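Local coordinates for Serine/threonine-protein kinase Tel1 (Chaetomium thermophilum, PDB 6SKY) that phosphorylates serine and threonine residues of proteins with ATP, and probably acts as a DNA damage sensor that activates checkpoint signalling, at residues I2646-K2650 with I2661-S2665; Q2618-E2623 with D2779-F2784; P2554-L2560 with V2573-H2577. One frame throughout, in Å; residues are numbered along the deposited sequence.

Contact 1 (I2646-K2650 with I2661-S2665). With AGS (phosphothiophosphoric acid-adenylate ester), chain C.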
ATOM      1  N   ILE A2646      17.967 -14.311  18.466  1.00 22.06           N
ATOM      2  CA  ILE A2646      19.346 -14.738  18.599  1.00 22.06           C
ATOM      3  C   ILE A2646      19.499 -15.515  19.893  1.00 22.06           C
ATOM      4  O   ILE A2646      18.695 -15.406  20.816  1.00 22.06           O
ATOM      5  CB  ILE A2646      20.342 -13.565  18.545  1.00 22.06           C
ATOM      6  CG1 ILE A2646      20.314 -12.780  19.844  1.00 22.06           C
ATOM      7  CG2 ILE A2646      20.028 -12.663  17.384  1.00 22.06           C
ATOM      8  CD1 ILE A2646      21.550 -11.980  20.062  1.00 22.06           C
ATOM      9  N   ARG A2647      20.539 -16.335  19.931  1.00 24.90           N
ATOM     10  CA  ARG A2647      20.916 -17.073  21.122  1.00 24.90           C
ATOM     11  C   ARG A2647      21.898 -16.238  21.924  1.00 24.90           C
ATOM     12  O   ARG A2647      22.851 -15.689  21.369  1.00 24.90           O
ATOM     13  CB  ARG A2647      21.541 -18.412  20.742  1.00 24.90           C
ATOM     14  CG  ARG A2647      20.569 -19.429  20.204  1.00 24.90           C
ATOM     15  CD  ARG A2647      19.927 -20.198  21.333  1.00 24.90           C
ATOM     16  NE  ARG A2647      20.937 -20.744  22.228  1.00 24.90           N
ATOM     17  CZ  ARG A2647      21.517 -21.926  22.068  1.00 24.90           C
ATOM     18  NH1 ARG A2647      22.433 -22.331  22.929  1.00 24.90           N
ATOM     19  NH2 ARG A2647      21.182 -22.700  21.054  1.00 24.90           N
ATOM     20  N   THR A2648      21.668 -16.147  23.220  1.00 27.22           N
ATOM     21  CA  THR A2648      22.478 -15.316  24.092  1.00 27.22           C
ATOM     22  C   THR A2648      23.424 -16.169  24.925  1.00 27.22           C
ATOM     23  O   THR A2648      23.241 -17.376  25.077  1.00 27.22           O
ATOM     24  CB  THR A2648      21.587 -14.482  25.011  1.00 27.22           C
ATOM     25  OG1 THR A2648      20.648 -15.337  25.666  1.00 27.22           O
ATOM     26  CG2 THR A2648      20.825 -13.452  24.219  1.00 27.22           C
ATOM     27  N   TYR A2649      24.460 -15.526  25.443  1.00 26.26           N
ATOM     28  CA  TYR A2649      25.305 -16.123  26.460  1.00 26.26           C
ATOM     29  C   TYR A2649      25.572 -15.050  27.501  1.00 26.26           C
ATOM     30  O   TYR A2649      24.999 -13.962  27.452  1.00 26.26           O
ATOM     31  CB  TYR A2649      26.573 -16.740  25.850  1.00 26.26           C
ATOM     32  CG  TYR A2649      27.615 -15.796  25.311  1.00 26.26           C
ATOM     33  CD1 TYR A2649      28.931 -15.923  25.688  1.00 26.26           C
ATOM     34  CD2 TYR A2649      27.299 -14.821  24.394  1.00 26.26           C
ATOM     35  CE1 TYR A2649      29.890 -15.091  25.202  1.00 26.26           C
ATOM     36  CE2 TYR A2649      28.257 -13.981  23.905  1.00 26.26           C
ATOM     37  CZ  TYR A2649      29.550 -14.124  24.312  1.00 26.26           C
ATOM     38  OH  TYR A2649      30.524 -13.293  23.828  1.00 26.26           O
ATOM     39  N   LYS A2650      26.419 -15.349  28.472  1.00 27.42           N
ATOM     40  CA  LYS A2650      26.621 -14.459  29.604  1.00 27.42           C
ATOM     41  C   LYS A2650      28.091 -14.122  29.736  1.00 27.42           C
ATOM     42  O   LYS A2650      28.920 -15.016  29.903  1.00 27.42           O
ATOM     43  CB  LYS A2650      26.104 -15.087  30.891  1.00 27.42           C
ATOM     44  CG  LYS A2650      26.405 -14.268  32.103  1.00 27.42           C
ATOM     45  CD  LYS A2650      25.169 -14.002  32.893  1.00 27.42           C
ATOM     46  CE  LYS A2650      25.516 -13.366  34.203  1.00 27.42           C
ATOM     47  NZ  LYS A2650      24.436 -13.584  35.194  1.00 27.42           N
ATOM     48  N   ILE A2661      33.299 -16.093  31.218  1.00 29.97           N
ATOM     49  CA  ILE A2661      32.434 -16.227  30.058  1.00 29.97           C
ATOM     50  C   ILE A2661      31.723 -17.562  30.139  1.00 29.97           C
ATOM     51  O   ILE A2661      32.325 -18.578  30.491  1.00 29.97           O
ATOM     52  CB  ILE A2661      33.229 -16.096  28.753  1.00 29.97           C
ATOM     53  CG1 ILE A2661      34.022 -14.806  28.773  1.00 29.97           C
ATOM     54  CG2 ILE A2661      32.307 -16.057  27.598  1.00 29.97           C
ATOM     55  CD1 ILE A2661      34.735 -14.542  27.506  1.00 29.97           C
ATOM     56  N   GLU A2662      30.437 -17.555  29.836  1.00 32.38           N
ATOM     57  CA  GLU A2662      29.658 -18.780  29.847  1.00 32.38           C
ATOM     58  C   GLU A2662      30.053 -19.639  28.666  1.00 32.38           C
ATOM     59  O   GLU A2662      29.988 -19.193  27.520  1.00 32.38           O
ATOM     60  CB  GLU A2662      28.177 -18.452  29.789  1.00 32.38           C
ATOM     61  CG  GLU A2662      27.288 -19.646  29.820  1.00 32.38           C
ATOM     62  CD  GLU A2662      25.874 -19.311  29.423  1.00 32.38           C
ATOM     63  OE1 GLU A2662      25.538 -19.469  28.235  1.00 32.38           O
ATOM     64  OE2 GLU A2662      25.094 -18.881  30.294  1.00 32.38           O
ATOM     65  N   PHE A2663      30.475 -20.864  28.938  1.00 32.69           N
ATOM     66  CA  PHE A2663      30.823 -21.806  27.886  1.00 32.69           C
ATOM     67  C   PHE A2663      29.536 -22.446  27.393  1.00 32.69           C
ATOM     68  O   PHE A2663      28.895 -23.196  28.130  1.00 32.69           O
ATOM     69  CB  PHE A2663      31.799 -22.846  28.417  1.00 32.69           C
ATOM     70  CG  PHE A2663      32.614 -23.504  27.369  1.00 32.69           C
ATOM     71  CD1 PHE A2663      33.789 -22.940  26.943  1.00 32.69           C
ATOM     72  CD2 PHE A2663      32.217 -24.699  26.818  1.00 32.69           C
ATOM     73  CE1 PHE A2663      34.545 -23.544  25.978  1.00 32.69           C
ATOM     74  CE2 PHE A2663      32.969 -25.305  25.854  1.00 32.69           C
ATOM     75  CZ  PHE A2663      34.133 -24.728  25.435  1.00 32.69           C
ATOM     76  N   VAL A2664      29.143 -22.136  26.156  1.00 29.53           N
ATOM     77  CA  VAL A2664      27.851 -22.572  25.644  1.00 29.53           C
ATOM     78  C   VAL A2664      27.850 -24.086  25.499  1.00 29.53           C
ATOM     79  O   VAL A2664      28.809 -24.683  24.994  1.00 29.53           O
ATOM     80  CB  VAL A2664      27.528 -21.857  24.323  1.00 29.53           C
ATOM     81  CG1 VAL A2664      26.182 -22.279  23.822  1.00 29.53           C
ATOM     82  CG2 VAL A2664      27.534 -20.374  24.536  1.00 29.53           C
ATOM     83  N   SER A2665      26.759 -24.712  25.934  1.00 32.23           N
ATOM     84  CA  SER A2665      26.777 -26.087  26.419  1.00 32.23           C
ATOM     85  C   SER A2665      27.304 -27.115  25.430  1.00 32.23           C
ATOM     86  O   SER A2665      28.383 -27.672  25.644  1.00 32.23           O
ATOM     87  CB  SER A2665      25.372 -26.499  26.853  1.00 32.23           C
ATOM     88  OG  SER A2665      24.799 -25.529  27.709  1.00 32.23           O
TER
HETATM   89  PG  AGS C3001      41.812 -15.914  18.549  1.00 40.14           P
HETATM   90  S1G AGS C3001      41.211 -16.112  16.706  1.00 40.14           S
HETATM   91  O2G AGS C3001      41.004 -14.798  19.262  1.00 40.14           O
HETATM   92  O3G AGS C3001      43.320 -15.546  18.570  1.00 40.14           O
HETATM   93  PB  AGS C3001      40.183 -17.665  19.789  1.00 40.14           P
HETATM   94  O1B AGS C3001      39.165 -17.082  18.897  1.00 40.14           O
HETATM   95  O2B AGS C3001      40.221 -19.191  19.828  1.00 40.14           O
HETATM   96  O3B AGS C3001      41.622 -17.234  19.340  1.00 40.14           O
HETATM   97  PA  AGS C3001      39.677 -18.197  22.428  1.00 40.14           P
HETATM   98  O1A AGS C3001      40.932 -18.501  23.123  1.00 40.14           O
HETATM   99  O2A AGS C3001      38.586 -17.598  23.313  1.00 40.14           O
HETATM  100  O3A AGS C3001      39.909 -17.169  21.258  1.00 40.14           O
HETATM  101  O5' AGS C3001      39.189 -19.528  21.761  1.00 40.14           O
HETATM  102  C5' AGS C3001      38.827 -20.627  22.607  1.00 40.14           C
HETATM  103  C4' AGS C3001      38.084 -21.660  21.806  1.00 40.14           C
HETATM  104  O4' AGS C3001      36.807 -21.909  22.421  1.00 40.14           O
HETATM  105  C3' AGS C3001      37.776 -21.279  20.364  1.00 40.14           C
HETATM  106  O3' AGS C3001      37.746 -22.428  19.527  1.00 40.14           O
HETATM  107  C2' AGS C3001      36.406 -20.616  20.473  1.00 40.14           C
HETATM  108  O2' AGS C3001      35.649 -20.811  19.288  1.00 40.14           O
HETATM  109  C1' AGS C3001      35.761 -21.374  21.634  1.00 40.14           C
HETATM  110  N9  AGS C3001      34.938 -20.531  22.486  1.00 40.14           N
HETATM  111  C8  AGS C3001      35.187 -19.239  22.852  1.00 40.14           C
HETATM  112  N7  AGS C3001      34.275 -18.720  23.635  1.00 40.14           N
HETATM  113  C5  AGS C3001      33.364 -19.748  23.798  1.00 40.14           C
HETATM  114  C6  AGS C3001      32.159 -19.839  24.516  1.00 40.14           C
HETATM  115  N6  AGS C3001      31.649 -18.841  25.238  1.00 40.14           N
HETATM  116  N1  AGS C3001      31.489 -21.007  24.469  1.00 40.14           N
HETATM  117  C2  AGS C3001      31.995 -22.010  23.749  1.00 40.14           C
HETATM  118  N3  AGS C3001      33.118 -22.041  23.031  1.00 40.14           N
HETATM  119  C4  AGS C3001      33.759 -20.870  23.096  1.00 40.14           C
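Glu2662 and Lys2650 meet through their backbones at the hinge of a PI3-kinase-like kinase domain, where strand 2658-2662 runs into the link between the lobes. Glu2662 N donates to Lys2650 O at 3.0 Å. This is the one hydrogen bond between the two segments.

The same hinge backbone reads the adenine of the bound ATP analogue. AGS N6 donates to Glu2662 O at 2.8 Å. Two residues on, Val2664 N donates to AGS N1 at 3.1 Å and 160°. Such a pair of backbone bonds is the usual way in which protein kinases hold adenine. His2764 O gives the nucleotide a further hydrogen bond.

Several polar ends leave the contact for other partners. Tyr2649 OH is hydrogen-bonded to the backbone N of Asp2779, a magnesium ligand. Lys2650 NZ is hydrogen-bonded to Leu2560 O. Arg2647 NH2 makes a salt bridge with Asp2769, while Arg2647 NH1 rests obliquely on Val2664 CG1, 3.9 Å away.

The apolar contacts centre on Tyr2649. Its CG lies between the backbone N and the carbonyl carbon (chi1 70°), and this turns the ring edge toward Ile2661. Tyr2649 CE1 touches Ile2661 CG2 at 3.5 Å. Tyr2649 CB leans on Val2664 CG2 at 4.0 Å.

Phe2663 turns away from 2646-2650 and gives a ring face to the base. With a serine in its place, the base would probably lose this flat support and be freer to tilt about its two hinge bonds. AGS C2 lies over the centre of the Phe2663 ring, 3.6 Å above its plane.

Contact 2 (Q2618-E2623 with D2779-F2784)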
ATOM      1  N   GLN A2618      33.175  -4.323  26.652  1.00 34.92           N
ATOM      2  CA  GLN A2618      32.640  -4.141  25.309  1.00 34.92           C
ATOM      3  C   GLN A2618      31.748  -5.308  24.915  1.00 34.92           C
ATOM      4  O   GLN A2618      30.626  -5.116  24.433  1.00 34.92           O
ATOM      5  CB  GLN A2618      33.784  -3.992  24.311  1.00 34.92           C
ATOM      6  CG  GLN A2618      34.681  -2.810  24.563  1.00 34.92           C
ATOM      7  CD  GLN A2618      33.956  -1.501  24.409  1.00 34.92           C
ATOM      8  OE1 GLN A2618      33.749  -0.778  25.376  1.00 34.92           O
ATOM      9  NE2 GLN A2618      33.563  -1.189  23.188  1.00 34.92           N
ATOM     10  N   ASP A2619      32.238  -6.531  25.118  1.00 33.15           N
ATOM     11  CA  ASP A2619      31.474  -7.717  24.761  1.00 33.15           C
ATOM     12  C   ASP A2619      30.190  -7.816  25.565  1.00 33.15           C
ATOM     13  O   ASP A2619      29.152  -8.208  25.029  1.00 33.15           O
ATOM     14  CB  ASP A2619      32.320  -8.965  24.965  1.00 33.15           C
ATOM     15  CG  ASP A2619      33.443  -9.081  23.959  1.00 33.15           C
ATOM     16  OD1 ASP A2619      33.715  -8.094  23.251  1.00 33.15           O
ATOM     17  OD2 ASP A2619      34.054 -10.164  23.870  1.00 33.15           O
ATOM     18  N   ALA A2620      30.232  -7.454  26.847  1.00 26.81           N
ATOM     19  CA  ALA A2620      29.043  -7.554  27.686  1.00 26.81           C
ATOM     20  C   ALA A2620      28.003  -6.509  27.310  1.00 26.81           C
ATOM     21  O   ALA A2620      26.805  -6.813  27.229  1.00 26.81           O
ATOM     22  CB  ALA A2620      29.431  -7.413  29.150  1.00 26.81           C
ATOM     23  N   ILE A2621      28.440  -5.274  27.071  1.00 27.25           N
ATOM     24  CA  ILE A2621      27.531  -4.230  26.619  1.00 27.25           C
ATOM     25  C   ILE A2621      26.875  -4.619  25.305  1.00 27.25           C
ATOM     26  O   ILE A2621      25.662  -4.461  25.127  1.00 27.25           O
ATOM     27  CB  ILE A2621      28.286  -2.897  26.495  1.00 27.25           C
ATOM     28  CG1 ILE A2621      28.669  -2.362  27.864  1.00 27.25           C
ATOM     29  CG2 ILE A2621      27.445  -1.893  25.799  1.00 27.25           C
ATOM     30  CD1 ILE A2621      27.511  -1.886  28.642  1.00 27.25           C
ATOM     31  N   MET A2622      27.654  -5.136  24.361  1.00 26.87           N
ATOM     32  CA  MET A2622      27.062  -5.463  23.074  1.00 26.87           C
ATOM     33  C   MET A2622      26.170  -6.690  23.151  1.00 26.87           C
ATOM     34  O   MET A2622      25.169  -6.761  22.437  1.00 26.87           O
ATOM     35  CB  MET A2622      28.145  -5.646  22.025  1.00 26.87           C
ATOM     36  CG  MET A2622      28.772  -4.344  21.598  1.00 26.87           C
ATOM     37  SD  MET A2622      27.575  -2.999  21.512  1.00 26.87           S
ATOM     38  CE  MET A2622      26.611  -3.472  20.089  1.00 26.87           C
ATOM     39  N   GLU A2623      26.493  -7.657  24.005  1.00 25.25           N
ATOM     40  CA  GLU A2623      25.580  -8.771  24.213  1.00 25.25           C
ATOM     41  C   GLU A2623      24.248  -8.283  24.761  1.00 25.25           C
ATOM     42  O   GLU A2623      23.185  -8.757  24.344  1.00 25.25           O
ATOM     43  CB  GLU A2623      26.222  -9.793  25.145  1.00 25.25           C
ATOM     44  CG  GLU A2623      25.349 -10.981  25.475  1.00 25.25           C
ATOM     45  CD  GLU A2623      25.005 -11.806  24.264  1.00 25.25           C
ATOM     46  OE1 GLU A2623      25.880 -11.988  23.403  1.00 25.25           O
ATOM     47  OE2 GLU A2623      23.856 -12.268  24.161  1.00 25.25           O
ATOM     48  N   ASP A2779      31.539 -13.052  21.116  1.00 28.65           N
ATOM     49  CA  ASP A2779      32.615 -12.086  20.903  1.00 28.65           C
ATOM     50  C   ASP A2779      32.119 -10.906  20.061  1.00 28.65           C
ATOM     51  O   ASP A2779      32.641 -10.597  18.996  1.00 28.65           O
ATOM     52  CB  ASP A2779      33.812 -12.796  20.261  1.00 28.65           C
ATOM     53  CG  ASP A2779      35.100 -11.994  20.304  1.00 28.65           C
ATOM     54  OD1 ASP A2779      35.105 -10.800  19.938  1.00 28.65           O
ATOM     55  OD2 ASP A2779      36.135 -12.586  20.676  1.00 28.65           O
ATOM     56  N   LEU A2780      31.091 -10.237  20.577  1.00 26.37           N
ATOM     57  CA  LEU A2780      30.329  -9.254  19.819  1.00 26.37           C
ATOM     58  C   LEU A2780      30.815  -7.829  20.044  1.00 26.37           C
ATOM     59  O   LEU A2780      30.022  -6.892  19.973  1.00 26.37           O
ATOM     60  CB  LEU A2780      28.846  -9.357  20.171  1.00 26.37           C
ATOM     61  CG  LEU A2780      28.111 -10.659  19.881  1.00 26.37           C
ATOM     62  CD1 LEU A2780      26.714 -10.565  20.399  1.00 26.37           C
ATOM     63  CD2 LEU A2780      28.087 -10.941  18.414  1.00 26.37           C
ATOM     64  N   GLY A2781      32.101  -7.637  20.290  1.00 30.25           N
ATOM     65  CA  GLY A2781      32.585  -6.338  20.704  1.00 30.25           C
ATOM     66  C   GLY A2781      32.946  -5.369  19.601  1.00 30.25           C
ATOM     67  O   GLY A2781      32.972  -4.159  19.830  1.00 30.25           O
ATOM     68  N   VAL A2782      33.245  -5.875  18.408  1.00 28.73           N
ATOM     69  CA  VAL A2782      33.579  -5.031  17.260  1.00 28.73           C
ATOM     70  C   VAL A2782      32.269  -4.767  16.527  1.00 28.73           C
ATOM     71  O   VAL A2782      31.842  -5.541  15.683  1.00 28.73           O
ATOM     72  CB  VAL A2782      34.625  -5.682  16.360  1.00 28.73           C
ATOM     73  CG1 VAL A2782      34.886  -4.835  15.159  1.00 28.73           C
ATOM     74  CG2 VAL A2782      35.895  -5.906  17.120  1.00 28.73           C
ATOM     75  N   ALA A2783      31.615  -3.667  16.866  1.00 25.31           N
ATOM     76  CA  ALA A2783      30.339  -3.317  16.278  1.00 25.31           C
ATOM     77  C   ALA A2783      30.429  -1.920  15.698  1.00 25.31           C
ATOM     78  O   ALA A2783      31.486  -1.295  15.707  1.00 25.31           O
ATOM     79  CB  ALA A2783      29.212  -3.410  17.307  1.00 25.31           C
ATOM     80  N   PHE A2784      29.306  -1.433  15.181  1.00 25.29           N
ATOM     81  CA  PHE A2784      29.194  -0.076  14.651  1.00 25.29           C
ATOM     82  C   PHE A2784      30.294   0.229  13.644  1.00 25.29           C
ATOM     83  O   PHE A2784      30.896   1.300  13.651  1.00 25.29           O
ATOM     84  CB  PHE A2784      29.179   0.944  15.779  1.00 25.29           C
ATOM     85  CG  PHE A2784      28.062   0.741  16.731  1.00 25.29           C
ATOM     86  CD1 PHE A2784      26.764   0.915  16.325  1.00 25.29           C
ATOM     87  CD2 PHE A2784      28.301   0.347  18.022  1.00 25.29           C
ATOM     88  CE1 PHE A2784      25.732   0.714  17.191  1.00 25.29           C
ATOM     89  CE2 PHE A2784      27.272   0.145  18.889  1.00 25.29           C
ATOM     90  CZ  PHE A2784      25.986   0.327  18.475  1.00 25.29           C
TER
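Gln2618 opens the contact with its carbonyl O, which lies 4.4 Å from Gly2781 CA. Helix 2616-2632 here faces the Asp2779-Leu2780-Gly2781 sequence, which stands where protein kinases have the DFG motif, here with leucine in the middle. One residue on, Asp2619 sets OD1 against the glycine, 3.3 Å from Gly2781 CA. Gly2781 N is also near OD1, but the angle is too poor for a hydrogen bond. The other oxygen, Asp2619 OD2, faces Asp2779 OD1 at 4.1 Å, with the carboxylate planes 52° apart.

A turn later, Met2622 lays CB and CG beside Leu2780 O. Its chain then bends at chi2 and chi3, which brings Met2622 CE to Ala2783 CB at 3.8 Å. Met2622 CE also reaches Phe2784 CE2 at 3.9 Å. Met2622 SD lies 5.3 Å from the centroid of the Phe2784 ring, an oblique Met-aromatic contact. Glu2623 ends the run, with OE1 3.4 Å from Leu2780 CD1.

No hydrogen bond joins the segments. Asp2779 binds magnesium and its OD1 forms a salt bridge with Arg2856, and these positive groups probably balance the two close carboxylates.

Contact 3 (P2554-L2560 with V2573-H2577)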
ATOM      1  N   PRO A2554      28.874 -20.673  49.324  1.00 54.22           N
ATOM      2  CA  PRO A2554      27.997 -21.131  48.240  1.00 54.22           C
ATOM      3  C   PRO A2554      27.286 -20.000  47.512  1.00 54.22           C
ATOM      4  O   PRO A2554      26.624 -19.168  48.134  1.00 54.22           O
ATOM      5  CB  PRO A2554      27.002 -22.040  48.969  1.00 54.22           C
ATOM      6  CG  PRO A2554      27.032 -21.589  50.409  1.00 54.22           C
ATOM      7  CD  PRO A2554      28.168 -20.625  50.610  1.00 54.22           C
ATOM      8  N   ILE A2555      27.416 -19.974  46.190  1.00 45.53           N
ATOM      9  CA  ILE A2555      26.776 -18.977  45.332  1.00 45.53           C
ATOM     10  C   ILE A2555      26.243 -19.679  44.098  1.00 45.53           C
ATOM     11  O   ILE A2555      26.646 -20.806  43.788  1.00 45.53           O
ATOM     12  CB  ILE A2555      27.755 -17.872  44.909  1.00 45.53           C
ATOM     13  CG1 ILE A2555      28.903 -18.486  44.120  1.00 45.53           C
ATOM     14  CG2 ILE A2555      28.269 -17.126  46.099  1.00 45.53           C
ATOM     15  CD1 ILE A2555      29.626 -17.513  43.284  1.00 45.53           C
ATOM     16  N   PRO A2556      25.336 -19.039  43.368  1.00 40.77           N
ATOM     17  CA  PRO A2556      24.975 -19.554  42.061  1.00 40.77           C
ATOM     18  C   PRO A2556      26.153 -19.434  41.118  1.00 40.77           C
ATOM     19  O   PRO A2556      27.044 -18.607  41.344  1.00 40.77           O
ATOM     20  CB  PRO A2556      23.817 -18.646  41.632  1.00 40.77           C
ATOM     21  CG  PRO A2556      24.000 -17.435  42.400  1.00 40.77           C
ATOM     22  CD  PRO A2556      24.528 -17.862  43.714  1.00 40.77           C
ATOM     23  N   PRO A2557      26.218 -20.253  40.078  1.00 38.94           N
ATOM     24  CA  PRO A2557      27.304 -20.131  39.118  1.00 38.94           C
ATOM     25  C   PRO A2557      27.306 -18.745  38.505  1.00 38.94           C
ATOM     26  O   PRO A2557      26.260 -18.256  38.058  1.00 38.94           O
ATOM     27  CB  PRO A2557      26.976 -21.205  38.078  1.00 38.94           C
ATOM     28  CG  PRO A2557      26.095 -22.141  38.792  1.00 38.94           C
ATOM     29  CD  PRO A2557      25.289 -21.329  39.717  1.00 38.94           C
ATOM     30  N   PRO A2558      28.448 -18.067  38.491  1.00 36.18           N
ATOM     31  CA  PRO A2558      28.448 -16.662  38.074  1.00 36.18           C
ATOM     32  C   PRO A2558      28.054 -16.462  36.630  1.00 36.18           C
ATOM     33  O   PRO A2558      27.669 -15.350  36.262  1.00 36.18           O
ATOM     34  CB  PRO A2558      29.893 -16.224  38.324  1.00 36.18           C
ATOM     35  CG  PRO A2558      30.466 -17.261  39.197  1.00 36.18           C
ATOM     36  CD  PRO A2558      29.794 -18.527  38.840  1.00 36.18           C
ATOM     37  N   THR A2559      28.121 -17.502  35.806  1.00 34.53           N
ATOM     38  CA  THR A2559      27.786 -17.422  34.395  1.00 34.53           C
ATOM     39  C   THR A2559      26.401 -17.961  34.093  1.00 34.53           C
ATOM     40  O   THR A2559      26.069 -18.163  32.926  1.00 34.53           O
ATOM     41  CB  THR A2559      28.818 -18.177  33.575  1.00 34.53           C
ATOM     42  OG1 THR A2559      28.801 -19.555  33.956  1.00 34.53           O
ATOM     43  CG2 THR A2559      30.184 -17.619  33.827  1.00 34.53           C
ATOM     44  N   LEU A2560      25.592 -18.207  35.110  1.00 38.33           N
ATOM     45  CA  LEU A2560      24.220 -18.642  34.919  1.00 38.33           C
ATOM     46  C   LEU A2560      23.322 -17.427  34.758  1.00 38.33           C
ATOM     47  O   LEU A2560      23.414 -16.476  35.538  1.00 38.33           O
ATOM     48  CB  LEU A2560      23.757 -19.484  36.106  1.00 38.33           C
ATOM     49  CG  LEU A2560      22.268 -19.783  36.186  1.00 38.33           C
ATOM     50  CD1 LEU A2560      21.893 -20.805  35.150  1.00 38.33           C
ATOM     51  CD2 LEU A2560      21.906 -20.257  37.565  1.00 38.33           C
ATOM     52  N   VAL A2573      17.322 -20.816  43.079  1.00 54.64           N
ATOM     53  CA  VAL A2573      18.453 -20.694  42.166  1.00 54.64           C
ATOM     54  C   VAL A2573      19.503 -21.734  42.533  1.00 54.64           C
ATOM     55  O   VAL A2573      19.864 -21.858  43.709  1.00 54.64           O
ATOM     56  CB  VAL A2573      19.043 -19.277  42.206  1.00 54.64           C
ATOM     57  CG1 VAL A2573      19.741 -18.959  40.901  1.00 54.64           C
ATOM     58  CG2 VAL A2573      17.959 -18.267  42.489  1.00 54.64           C
ATOM     59  N   PRO A2574      20.023 -22.491  41.571  1.00 50.28           N
ATOM     60  CA  PRO A2574      21.017 -23.518  41.898  1.00 50.28           C
ATOM     61  C   PRO A2574      22.325 -22.900  42.362  1.00 50.28           C
ATOM     62  O   PRO A2574      22.879 -22.028  41.697  1.00 50.28           O
ATOM     63  CB  PRO A2574      21.194 -24.267  40.575  1.00 50.28           C
ATOM     64  CG  PRO A2574      20.792 -23.293  39.544  1.00 50.28           C
ATOM     65  CD  PRO A2574      19.684 -22.497  40.143  1.00 50.28           C
ATOM     66  N   MET A2575      22.817 -23.363  43.500  1.00 50.98           N
ATOM     67  CA  MET A2575      24.128 -22.957  43.975  1.00 50.98           C
ATOM     68  C   MET A2575      25.189 -23.890  43.414  1.00 50.98           C
ATOM     69  O   MET A2575      24.893 -24.977  42.923  1.00 50.98           O
ATOM     70  CB  MET A2575      24.179 -22.960  45.498  1.00 50.98           C
ATOM     71  CG  MET A2575      23.109 -22.116  46.142  1.00 50.98           C
ATOM     72  SD  MET A2575      23.427 -20.354  46.036  1.00 50.98           S
ATOM     73  CE  MET A2575      21.761 -19.712  46.088  1.00 50.98           C
ATOM     74  N   ILE A2576      26.439 -23.446  43.474  1.00 50.24           N
ATOM     75  CA  ILE A2576      27.534 -24.317  43.072  1.00 50.24           C
ATOM     76  C   ILE A2576      27.714 -25.385  44.138  1.00 50.24           C
ATOM     77  O   ILE A2576      27.976 -25.078  45.305  1.00 50.24           O
ATOM     78  CB  ILE A2576      28.828 -23.527  42.861  1.00 50.24           C
ATOM     79  CG1 ILE A2576      28.730 -22.661  41.617  1.00 50.24           C
ATOM     80  CG2 ILE A2576      29.994 -24.469  42.723  1.00 50.24           C
ATOM     81  CD1 ILE A2576      29.995 -21.921  41.312  1.00 50.24           C
ATOM     82  N   HIS A2577      27.560 -26.645  43.744  1.00 57.36           N
ATOM     83  CA  HIS A2577      27.762 -27.744  44.679  1.00 57.36           C
ATOM     84  C   HIS A2577      29.238 -28.086  44.794  1.00 57.36           C
ATOM     85  O   HIS A2577      29.815 -28.043  45.883  1.00 57.36           O
ATOM     86  CB  HIS A2577      26.953 -28.962  44.234  1.00 57.36           C
ATOM     87  CG  HIS A2577      27.112 -30.152  45.122  1.00 57.36           C
ATOM     88  ND1 HIS A2577      28.059 -31.125  44.899  1.00 57.36           N
ATOM     89  CD2 HIS A2577      26.437 -30.529  46.233  1.00 57.36           C
ATOM     90  CE1 HIS A2577      27.965 -32.050  45.837  1.00 57.36           C
ATOM     91  NE2 HIS A2577      26.989 -31.711  46.659  1.00 57.36           N
TER
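Pro2556 sits in a hollow made by Val2573, Pro2574 and Met2575. Its CB side faces Pro2574 O. Pro2556 CB also lies 4.2 Å from Val2573 CG1. On the other side of the ring, Pro2556 CD meets Met2575 SD at 3.6 Å. The ring and the methionine lie side by side and point the same way. Met2575 gets there by a bend at chi2, which lays its sulfur along the Ile2555-Pro2556 peptide.

Ile2576 packs more of its surface against the proline run than any other residue of 2573-2577. Its CG1 stands anti to the carbonyl carbon (chi1 -70°), and this sends the longer branch along the proline run. Ile2576 CG1 slides past Pro2557 CG at 3.9 Å, the two side chains pointing in opposite directions. The tip goes further: Ile2576 CD1 packs on Pro2557 CA and reaches Pro2558 CD at 4.2 Å.

The two segments meet where strand 2576-2585 starts, in the six-stranded antiparallel sheet of the kinase N-lobe. Loop 2554-2560 runs past this start and ends in a type I beta turn from Pro2557 to Leu2560. One backbone bond ties loop to strand: Ile2576 N donates to Ile2555 O at 2.7 Å. Met2575 CA makes a CA-H...O contact with the same oxygen. A second such contact runs the other way, from Pro2556 CA to Pro2574 O at 3.3 Å.

Outside the pair, Tyr2462 of helix 2461-2472 touches Pro2556 and Met2575. Tyr2605 of strand 2604-2611 touches Pro2557 and Pro2574.

The turn carries Leu2560 back toward Val2573 and Pro2574. Its CD2 enters the notch between them. The leucine side chain crosses that of Pro2574 at about a right angle, with Leu2560 CD2 3.8 Å from Pro2574 CG. Leu2560 CD2 also lies 4.2 Å from Val2573 CG1.

Along the chain contact 3 closes first. Helix 2616-2632 of contact 2 follows, then both segments of contact 1, and last the 2779-2784 loop of contact 2. Contact 1 lies between the others: its centre is about 13 Å from that of contact 2 and about 16 Å from that of contact 3. Contacts 2 and 3 do not touch, and their centres are about 25 Å apart. Contacts 1 and 3 reach the same six-stranded sheet and are joined by a probable hydrogen bond from Lys2650 NZ to Leu2560 O. Tyr2649 OH and Asp2779 N probably link contacts 1 and 2 likewise, beside Glu2623 packing. A continuous path thus runs from the start of strand 2576-2585 through the adenine site to the magnesium site.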